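Local coordinates for major capsid protein (Faustovirus, PDB 5J7O) that forms, as a trimer of double jelly-roll subunits, the probable building block of the capsid shell of a large double-stranded DNA virus, at residues B[172-177]-B[286-291]; B[331-336]-B[381-386]; B[177-182]-B[226-231]. One frame throughout, in Å; residues are numbered along the deposited sequence.

Contact 1: B[172-177]-B[286-291]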
loop_
_atom_site.group_PDB
_atom_site.type_symbol
_atom_site.label_atom_id
_atom_site.label_comp_id
_atom_site.label_asym_id
_atom_site.label_seq_id
_atom_site.Cartn_x
_atom_site.Cartn_y
_atom_site.Cartn_z
ATOM N N THR B 172 30.479 6.209 19.670
ATOM C CA THR B 172 29.179 6.490 20.260
ATOM C C THR B 172 28.104 5.695 19.534
ATOM O O THR B 172 28.099 5.620 18.302
ATOM C CB THR B 172 28.849 7.990 20.198
ATOM O OG1 THR B 172 29.886 8.737 20.843
ATOM C CG2 THR B 172 27.523 8.278 20.889
ATOM N N ASN B 173 27.202 5.099 20.306
ATOM C CA ASN B 173 26.071 4.387 19.737
ATOM C C ASN B 173 25.002 5.367 19.266
ATOM O O ASN B 173 24.950 6.526 19.688
ATOM C CB ASN B 173 25.473 3.423 20.760
ATOM C CG ASN B 173 26.372 2.234 21.043
ATOM O OD1 ASN B 173 27.065 1.739 20.154
ATOM N ND2 ASN B 173 26.359 1.763 22.285
ATOM N N PHE B 174 24.142 4.886 18.375
ATOM C CA PHE B 174 22.968 5.636 17.966
ATOM C C PHE B 174 21.786 5.278 18.864
ATOM O O PHE B 174 21.834 4.331 19.653
ATOM C CB PHE B 174 22.630 5.365 16.497
ATOM C CG PHE B 174 23.545 6.057 15.520
ATOM C CD1 PHE B 174 24.618 6.816 15.961
ATOM C CD2 PHE B 174 23.321 5.957 14.157
ATOM C CE1 PHE B 174 25.454 7.452 15.061
ATOM C CE2 PHE B 174 24.152 6.592 13.252
ATOM C CZ PHE B 174 25.220 7.341 13.705
ATOM N N VAL B 175 20.714 6.054 18.742
ATOM C CA VAL B 175 19.505 5.824 19.520
ATOM C C VAL B 175 18.331 5.637 18.574
ATOM O O VAL B 175 18.301 6.175 17.460
ATOM C CB VAL B 175 19.225 6.964 20.522
ATOM C CG1 VAL B 175 20.228 6.924 21.664
ATOM C CG2 VAL B 175 19.266 8.310 19.825
ATOM N N ARG B 176 17.362 4.851 19.027
ATOM C CA ARG B 176 16.152 4.583 18.272
ATOM C C ARG B 176 15.002 4.445 19.254
ATOM O O ARG B 176 15.206 4.105 20.422
ATOM C CB ARG B 176 16.274 3.304 17.439
ATOM C CG ARG B 176 15.531 2.120 18.029
ATOM C CD ARG B 176 16.037 0.812 17.456
ATOM N NE ARG B 176 15.848 0.713 16.010
ATOM C CZ ARG B 176 16.530 -0.114 15.222
ATOM N NH1 ARG B 176 17.464 -0.909 15.732
ATOM N NH2 ARG B 176 16.287 -0.146 13.920
ATOM N N TYR B 177 13.795 4.710 18.772
ATOM C CA TYR B 177 12.588 4.421 19.529
ATOM C C TYR B 177 12.038 3.053 19.147
ATOM O O TYR B 177 12.229 2.572 18.026
ATOM C CB TYR B 177 11.522 5.498 19.298
ATOM C CG TYR B 177 11.729 6.738 20.137
ATOM C CD1 TYR B 177 12.488 7.802 19.666
ATOM C CD2 TYR B 177 11.179 6.836 21.408
ATOM C CE1 TYR B 177 12.687 8.937 20.438
ATOM C CE2 TYR B 177 11.372 7.965 22.187
ATOM C CZ TYR B 177 12.126 9.010 21.697
ATOM O OH TYR B 177 12.318 10.132 22.471
ATOM N N PRO B 286 17.845 4.311 13.627
ATOM C CA PRO B 286 18.899 4.729 14.563
ATOM C C PRO B 286 19.623 5.974 14.069
ATOM O O PRO B 286 20.031 6.056 12.909
ATOM C CB PRO B 286 19.835 3.515 14.610
ATOM C CG PRO B 286 19.018 2.369 14.094
ATOM C CD PRO B 286 18.087 2.963 13.087
ATOM N N LYS B 287 19.784 6.945 14.967
ATOM C CA LYS B 287 20.421 8.212 14.638
ATOM C C LYS B 287 21.367 8.616 15.757
ATOM O O LYS B 287 21.188 8.225 16.914
ATOM C CB LYS B 287 19.390 9.328 14.418
ATOM C CG LYS B 287 18.396 9.061 13.305
ATOM C CD LYS B 287 17.417 10.214 13.165
ATOM C CE LYS B 287 16.437 9.974 12.030
ATOM N NZ LYS B 287 15.538 11.142 11.819
ATOM N N ALA B 288 22.381 9.411 15.399
ATOM C CA ALA B 288 23.259 9.988 16.412
ATOM C C ALA B 288 22.463 10.816 17.411
ATOM O O ALA B 288 22.738 10.786 18.616
ATOM C CB ALA B 288 24.342 10.839 15.748
ATOM N N THR B 289 21.466 11.554 16.928
ATOM C CA THR B 289 20.542 12.287 17.783
ATOM C C THR B 289 19.134 12.093 17.247
ATOM O O THR B 289 18.864 12.409 16.084
ATOM C CB THR B 289 20.890 13.779 17.839
ATOM O OG1 THR B 289 22.158 13.955 18.480
ATOM C CG2 THR B 289 19.824 14.542 18.612
ATOM N N GLN B 290 18.248 11.562 18.084
ATOM C CA GLN B 290 16.830 11.523 17.756
ATOM C C GLN B 290 16.206 12.874 18.074
ATOM O O GLN B 290 16.447 13.441 19.145
ATOM C CB GLN B 290 16.122 10.411 18.531
ATOM C CG GLN B 290 16.308 9.017 17.946
ATOM C CD GLN B 290 15.476 8.787 16.699
ATOM O OE1 GLN B 290 14.571 9.562 16.388
ATOM N NE2 GLN B 290 15.779 7.714 15.977
ATOM N N GLU B 291 15.414 13.392 17.142
ATOM C CA GLU B 291 14.794 14.692 17.330
ATOM C C GLU B 291 13.708 14.613 18.401
ATOM O O GLU B 291 13.297 13.533 18.835
ATOM C CB GLU B 291 14.207 15.199 16.015
ATOM C CG GLU B 291 15.125 15.022 14.821
ATOM C CD GLU B 291 14.601 15.712 13.579
ATOM O OE1 GLU B 291 15.172 15.495 12.490
ATOM O OE2 GLU B 291 13.617 16.474 13.694
HETATM O O HOH W 1 14.157 12.154 21.514
#

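Contact 2: B[331-336]-B[381-386]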
loop_
_atom_site.group_PDB
_atom_site.type_symbol
_atom_site.label_atom_id
_atom_site.label_comp_id
_atom_site.label_asym_id
_atom_site.label_seq_id
_atom_site.Cartn_x
_atom_site.Cartn_y
_atom_site.Cartn_z
ATOM N N ASN B 331 12.158 0.755 28.055
ATOM C CA ASN B 331 11.286 0.013 27.152
ATOM C C ASN B 331 10.812 0.849 25.972
ATOM O O ASN B 331 10.096 0.331 25.110
ATOM C CB ASN B 331 10.074 -0.534 27.913
ATOM C CG ASN B 331 10.434 -1.669 28.848
ATOM O OD1 ASN B 331 11.368 -2.428 28.588
ATOM N ND2 ASN B 331 9.691 -1.795 29.941
ATOM N N ILE B 332 11.194 2.123 25.909
ATOM C CA ILE B 332 10.758 3.025 24.856
ATOM C C ILE B 332 11.917 3.448 23.961
ATOM O O ILE B 332 11.775 3.493 22.737
ATOM C CB ILE B 332 10.053 4.259 25.461
ATOM C CG1 ILE B 332 8.833 3.829 26.280
ATOM C CG2 ILE B 332 9.657 5.245 24.372
ATOM C CD1 ILE B 332 7.812 3.048 25.486
ATOM N N LEU B 333 13.070 3.748 24.552
ATOM C CA LEU B 333 14.233 4.255 23.838
ATOM C C LEU B 333 15.356 3.235 23.942
ATOM O O LEU B 333 15.616 2.703 25.027
ATOM C CB LEU B 333 14.670 5.601 24.420
ATOM C CG LEU B 333 15.768 6.386 23.710
ATOM C CD1 LEU B 333 15.264 6.938 22.387
ATOM C CD2 LEU B 333 16.259 7.500 24.614
ATOM N N PHE B 334 16.025 2.965 22.822
ATOM C CA PHE B 334 16.989 1.878 22.759
ATOM C C PHE B 334 18.275 2.315 22.075
ATOM O O PHE B 334 18.278 3.175 21.191
ATOM C CB PHE B 334 16.418 0.662 22.023
ATOM C CG PHE B 334 15.284 0.002 22.743
ATOM C CD1 PHE B 334 13.990 0.473 22.602
ATOM C CD2 PHE B 334 15.513 -1.088 23.565
ATOM C CE1 PHE B 334 12.944 -0.131 23.266
ATOM C CE2 PHE B 334 14.468 -1.698 24.232
ATOM C CZ PHE B 334 13.182 -1.217 24.083
ATOM N N THR B 335 19.370 1.701 22.513
ATOM C CA THR B 335 20.657 1.832 21.853
ATOM C C THR B 335 20.679 0.975 20.594
ATOM O O THR B 335 20.097 -0.112 20.555
ATOM C CB THR B 335 21.775 1.408 22.812
ATOM O OG1 THR B 335 21.910 2.380 23.857
ATOM C CG2 THR B 335 23.101 1.253 22.095
ATOM N N ALA B 336 21.327 1.482 19.553
ATOM C CA ALA B 336 21.533 0.761 18.309
ATOM C C ALA B 336 22.919 1.102 17.788
ATOM O O ALA B 336 23.471 2.155 18.124
ATOM C CB ALA B 336 20.464 1.115 17.266
ATOM N N SER B 381 28.309 2.868 25.894
ATOM C CA SER B 381 27.502 3.927 25.294
ATOM C C SER B 381 26.039 3.535 25.448
ATOM O O SER B 381 25.579 2.579 24.814
ATOM C CB SER B 381 27.874 4.140 23.828
ATOM O OG SER B 381 27.171 5.239 23.276
ATOM N N SER B 382 25.313 4.265 26.291
ATOM C CA SER B 382 23.956 3.902 26.677
ATOM C C SER B 382 23.036 5.109 26.530
ATOM O O SER B 382 23.473 6.221 26.221
ATOM C CB SER B 382 23.922 3.363 28.112
ATOM O OG SER B 382 24.466 4.305 29.020
ATOM N N ILE B 383 21.740 4.877 26.763
ATOM C CA ILE B 383 20.753 5.941 26.609
ATOM C C ILE B 383 20.870 6.941 27.756
ATOM O O ILE B 383 21.372 6.638 28.845
ATOM C CB ILE B 383 19.332 5.361 26.521
ATOM C CG1 ILE B 383 18.958 4.653 27.826
ATOM C CG2 ILE B 383 19.218 4.407 25.343
ATOM C CD1 ILE B 383 17.565 4.055 27.820
ATOM N N ASP B 384 20.390 8.157 27.500
ATOM C CA ASP B 384 20.420 9.226 28.494
ATOM C C ASP B 384 19.234 9.054 29.437
ATOM O O ASP B 384 18.087 9.318 29.060
ATOM C CB ASP B 384 20.387 10.591 27.809
ATOM C CG ASP B 384 20.712 11.732 28.758
ATOM O OD1 ASP B 384 20.747 11.508 29.987
ATOM O OD2 ASP B 384 20.929 12.863 28.274
ATOM N N GLY B 385 19.511 8.618 30.665
ATOM C CA GLY B 385 18.465 8.409 31.651
ATOM C C GLY B 385 17.836 9.677 32.187
ATOM O O GLY B 385 16.837 9.591 32.910
ATOM N N THR B 386 18.391 10.843 31.860
ATOM C CA THR B 386 17.825 12.119 32.269
ATOM C C THR B 386 16.963 12.750 31.184
ATOM O O THR B 386 16.608 13.927 31.298
ATOM C CB THR B 386 18.932 13.094 32.679
ATOM O OG1 THR B 386 19.838 13.286 31.584
ATOM C CG2 THR B 386 19.698 12.561 33.882
HETATM O O HOH W 2 21.491 1.583 26.930
#

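Contact 3: B[177-182]-B[226-231]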
loop_
_atom_site.group_PDB
_atom_site.type_symbol
_atom_site.label_atom_id
_atom_site.label_comp_id
_atom_site.label_asym_id
_atom_site.label_seq_id
_atom_site.Cartn_x
_atom_site.Cartn_y
_atom_site.Cartn_z
ATOM N N TYR B 177 13.795 4.710 18.772
ATOM C CA TYR B 177 12.588 4.421 19.529
ATOM C C TYR B 177 12.038 3.053 19.147
ATOM O O TYR B 177 12.229 2.572 18.026
ATOM C CB TYR B 177 11.522 5.498 19.298
ATOM C CG TYR B 177 11.729 6.738 20.137
ATOM C CD1 TYR B 177 12.488 7.802 19.666
ATOM C CD2 TYR B 177 11.179 6.836 21.408
ATOM C CE1 TYR B 177 12.687 8.937 20.438
ATOM C CE2 TYR B 177 11.372 7.965 22.187
ATOM C CZ TYR B 177 12.126 9.010 21.697
ATOM O OH TYR B 177 12.318 10.132 22.471
ATOM N N CYS B 178 11.360 2.420 20.099
ATOM C CA CYS B 178 10.642 1.198 19.785
ATOM C C CYS B 178 9.526 1.497 18.788
ATOM O O CYS B 178 9.105 2.644 18.614
ATOM C CB CYS B 178 10.071 0.574 21.052
ATOM S SG CYS B 178 8.694 1.489 21.776
ATOM N N GLU B 179 9.075 0.457 18.095
ATOM C CA GLU B 179 7.980 0.633 17.153
ATOM C C GLU B 179 6.702 0.978 17.904
ATOM O O GLU B 179 6.418 0.424 18.971
ATOM C CB GLU B 179 7.786 -0.621 16.306
ATOM C CG GLU B 179 8.836 -0.783 15.220
ATOM C CD GLU B 179 8.466 -1.837 14.201
ATOM O OE1 GLU B 179 7.797 -2.820 14.579
ATOM O OE2 GLU B 179 8.838 -1.676 13.019
ATOM N N TYR B 180 5.949 1.919 17.344
ATOM C CA TYR B 180 4.730 2.436 17.953
ATOM C C TYR B 180 4.973 2.911 19.389
ATOM O O TYR B 180 4.367 2.396 20.333
ATOM C CB TYR B 180 3.625 1.392 17.902
ATOM C CG TYR B 180 3.364 0.927 16.489
ATOM C CD1 TYR B 180 2.651 1.721 15.604
ATOM C CD2 TYR B 180 3.855 -0.289 16.031
ATOM C CE1 TYR B 180 2.417 1.314 14.308
ATOM C CE2 TYR B 180 3.625 -0.705 14.733
ATOM C CZ TYR B 180 2.905 0.102 13.876
ATOM O OH TYR B 180 2.670 -0.302 12.583
ATOM N N PRO B 181 5.852 3.904 19.584
ATOM C CA PRO B 181 6.162 4.337 20.956
ATOM C C PRO B 181 4.954 4.877 21.693
ATOM O O PRO B 181 4.834 4.677 22.907
ATOM C CB PRO B 181 7.234 5.421 20.753
ATOM C CG PRO B 181 7.682 5.295 19.323
ATOM C CD PRO B 181 6.519 4.741 18.575
ATOM N N GLY B 182 4.048 5.553 20.987
ATOM C CA GLY B 182 2.870 6.084 21.646
ATOM C C GLY B 182 1.958 5.000 22.177
ATOM O O GLY B 182 1.181 5.234 23.103
ATOM N N ILE B 226 1.149 8.417 16.900
ATOM C CA ILE B 226 1.789 7.593 17.917
ATOM C C ILE B 226 3.297 7.490 17.710
ATOM O O ILE B 226 3.948 6.656 18.344
ATOM C CB ILE B 226 1.148 6.199 17.973
ATOM C CG1 ILE B 226 1.234 5.521 16.604
ATOM C CG2 ILE B 226 -0.300 6.300 18.429
ATOM C CD1 ILE B 226 0.446 4.238 16.512
ATOM N N GLY B 227 3.866 8.313 16.833
ATOM C CA GLY B 227 5.309 8.392 16.708
ATOM C C GLY B 227 5.970 7.291 15.913
ATOM O O GLY B 227 7.169 7.055 16.089
ATOM N N GLN B 228 5.232 6.605 15.045
ATOM C CA GLN B 228 5.816 5.610 14.155
ATOM C C GLN B 228 6.237 6.287 12.857
ATOM O O GLN B 228 5.469 7.061 12.277
ATOM C CB GLN B 228 4.823 4.481 13.874
ATOM C CG GLN B 228 5.296 3.465 12.840
ATOM C CD GLN B 228 6.405 2.566 13.355
ATOM O OE1 GLN B 228 6.695 2.535 14.552
ATOM N NE2 GLN B 228 7.031 1.824 12.448
ATOM N N GLU B 229 7.457 5.999 12.410
ATOM C CA GLU B 229 7.960 6.603 11.185
ATOM C C GLU B 229 7.129 6.151 9.989
ATOM O O GLU B 229 6.552 5.061 9.977
ATOM C CB GLU B 229 9.433 6.245 10.976
ATOM C CG GLU B 229 9.698 4.760 10.794
ATOM C CD GLU B 229 11.177 4.425 10.821
ATOM O OE1 GLU B 229 11.993 5.344 11.047
ATOM O OE2 GLU B 229 11.524 3.243 10.619
ATOM N N VAL B 230 7.064 7.009 8.983
ATOM C CA VAL B 230 6.266 6.782 7.780
ATOM C C VAL B 230 7.222 6.568 6.614
ATOM O O VAL B 230 8.187 7.329 6.473
ATOM C CB VAL B 230 5.317 7.962 7.494
ATOM C CG1 VAL B 230 4.504 7.710 6.232
ATOM C CG2 VAL B 230 4.402 8.204 8.684
ATOM N N PRO B 231 7.007 5.555 5.774
ATOM C CA PRO B 231 7.882 5.367 4.613
ATOM C C PRO B 231 7.826 6.566 3.679
ATOM O O PRO B 231 6.815 7.266 3.588
ATOM C CB PRO B 231 7.319 4.110 3.939
ATOM C CG PRO B 231 6.552 3.408 5.009
ATOM C CD PRO B 231 5.997 4.487 5.887
#

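Contact 1: B[172-177]-B[286-291]
The ring of Phe174 lies flat against the backbone of the 286-291 loop, where this double jelly-roll protein adds a single antiparallel bridge to strand 170-177. Ala288 N sits 3.4 Å above the ring plane of Phe174, over its centre, while Lys287 C lies over the same face nearer the rim. Ala288 CB touches CE1 of that ring, and Pro286 CB meets Phe174 CB at 3.8 Å. A second flat group, the guanidinium of Arg176, has Pro286 CG over the centre of one face, the two side chains side by side; the Arg176 side chain also bonds to Gln284 O and makes a cation-pi contact with Trp465. Tyr177 OH donates to a water in the plane of its ring, which passes a bond on to Glu291 O; the hydroxyl also bonds to Gln387 NE2, and Gln290 CB comes up obliquely to CE1.

Val175 and Lys287 form the hydrogen-bonded pair, Val175 N to Lys287 O at 2.9 Å and Lys287 N to Val175 O at 3.0 Å. Leu238 of a second subunit packs on both Phe174 and Pro286 at a subunit interface.

Gln290 CG rests on Val175 CG2 at 3.6 Å, and the bend at chi2 (-75°) turns CD, and the amide with it, toward the strand. Gln290 NE2 adds a weak 3.3 Å bond to Val175 O, which is also approached by Pro286 CA at 3.3 Å.

Contact 2: B[331-336]-B[381-386]
Ile383 reaches from its loop onto strand 333-336, where Leu333 and Thr335 receive it. These three residues bury most of the surface in the contact, with the isoleucine side chain directed at the strand. Its CG1 stands between the backbone N and the carbonyl carbon (chi1 64°), and CG2 lies anti to the carbonyl carbon. The two branches touch different places: CD1 meets the backbone at Leu333 O, 3.7 Å away, whereas CG2 comes to 3.7 Å from Thr335 OG1. Leu333, with CG anti to the backbone N (chi1 -173°), offers CD2 to Ile383 CB at 4.2 Å. Leu333 also packs against Tyr177 of the neighbouring strand.

The methyl CG2 of Thr335 lies 3.9 Å from Ser381 O, a carbonyl that accepts a hydrogen bond from Asn173 ND2. A water joins the two segments, 3.2 Å from Thr335 OG1 and at the end of a weak bond from Ile383 N.

Farther along the loop, Asp384 OD1 accepts from Thr386 N at 3.1 Å, closing an Asx turn, and takes a second bond from Thr386 OG1 on the same face of its carboxylate.

The loop thus lies beside an outermost strand of a three-stranded antiparallel sheet without pairing with it. Cohesion here is mainly van der Waals, carried by the branches of Ile383 against Leu333 and Thr335, and the water supplies a polar link that the segments do not make directly.

Contact 3: B[177-182]-B[226-231]
Gln228 lays its amide over the ring of Tyr180, the two planes only 22° apart and stacked, although the side chains as a whole cross obliquely. Atom OE1 of Gln228 lies 4.1 Å above the plane of the Tyr180 ring, over its centre. Lower on the same side chain, CG comes to 3.9 Å from Tyr180 CE1. The glutamine gets there with CG anti to the backbone N and a bend at chi2 (72°).

The stacked oxygen is also an acceptor. Tyr180 N donates to Gln228 OE1 at 3.0 Å in a nearly straight bond, the N-H...O angle being 165°, so one residue both covers the tyrosine ring and ties down its backbone. Glu179 brings CB to 3.8 Å from Gln228 OE1, its carboxylate steeply inclined to the amide. The carboxylate itself is engaged by His469, which also meets the Tyr180 ring edge-to-face.

Ile226 approaches Tyr180 differently, at the edge: its CD1 lies near the ring plane, 3.5 Å from Tyr180 CD1. Beyond it the contact is largely backbone. Gly182 N donates to Ile226 O at 2.9 Å, and Pro181 CD packs on the same carbonyl oxygen. The two chains run close here, with Gly182 CA only 4.2 Å from Ile226 CA; Gly227 takes positive phi as the chain turns toward Gln228.

Tyr180 occupies the N-cap position of helix 181-185, and Ile226 directly follows helix 216-225. The arrangement joins the N-terminus of the first to the C-terminal end of the second, Ile226 O taking the N-H of Gly182 in the first turn, where two interstrand connections of this double jelly-roll protein meet.

Overall arrangement
Contacts 1 and 2 work on neighbouring strands of one three-stranded sheet: 172-177 pairs with 331-336, with Phe334 N bonded to Arg176 O. Contact 3 follows directly, sharing Tyr177 with contact 1 as the strand runs on into helix 181-185; Ile332 O, bonded to Cys178 N, ties it to contact 2. Contacts 1 and 3 are buried and both touch a second subunit, whereas contact 2 is partly buried and meets no other chain of the assembly. Their chemistry differs accordingly: a backbone bridge with a phenyl ring and a guanidinium laid over backbone and proline in contact 1, apolar packing and a water in contact 2, and amide-ring stacking with helix-end bonds in contact 3.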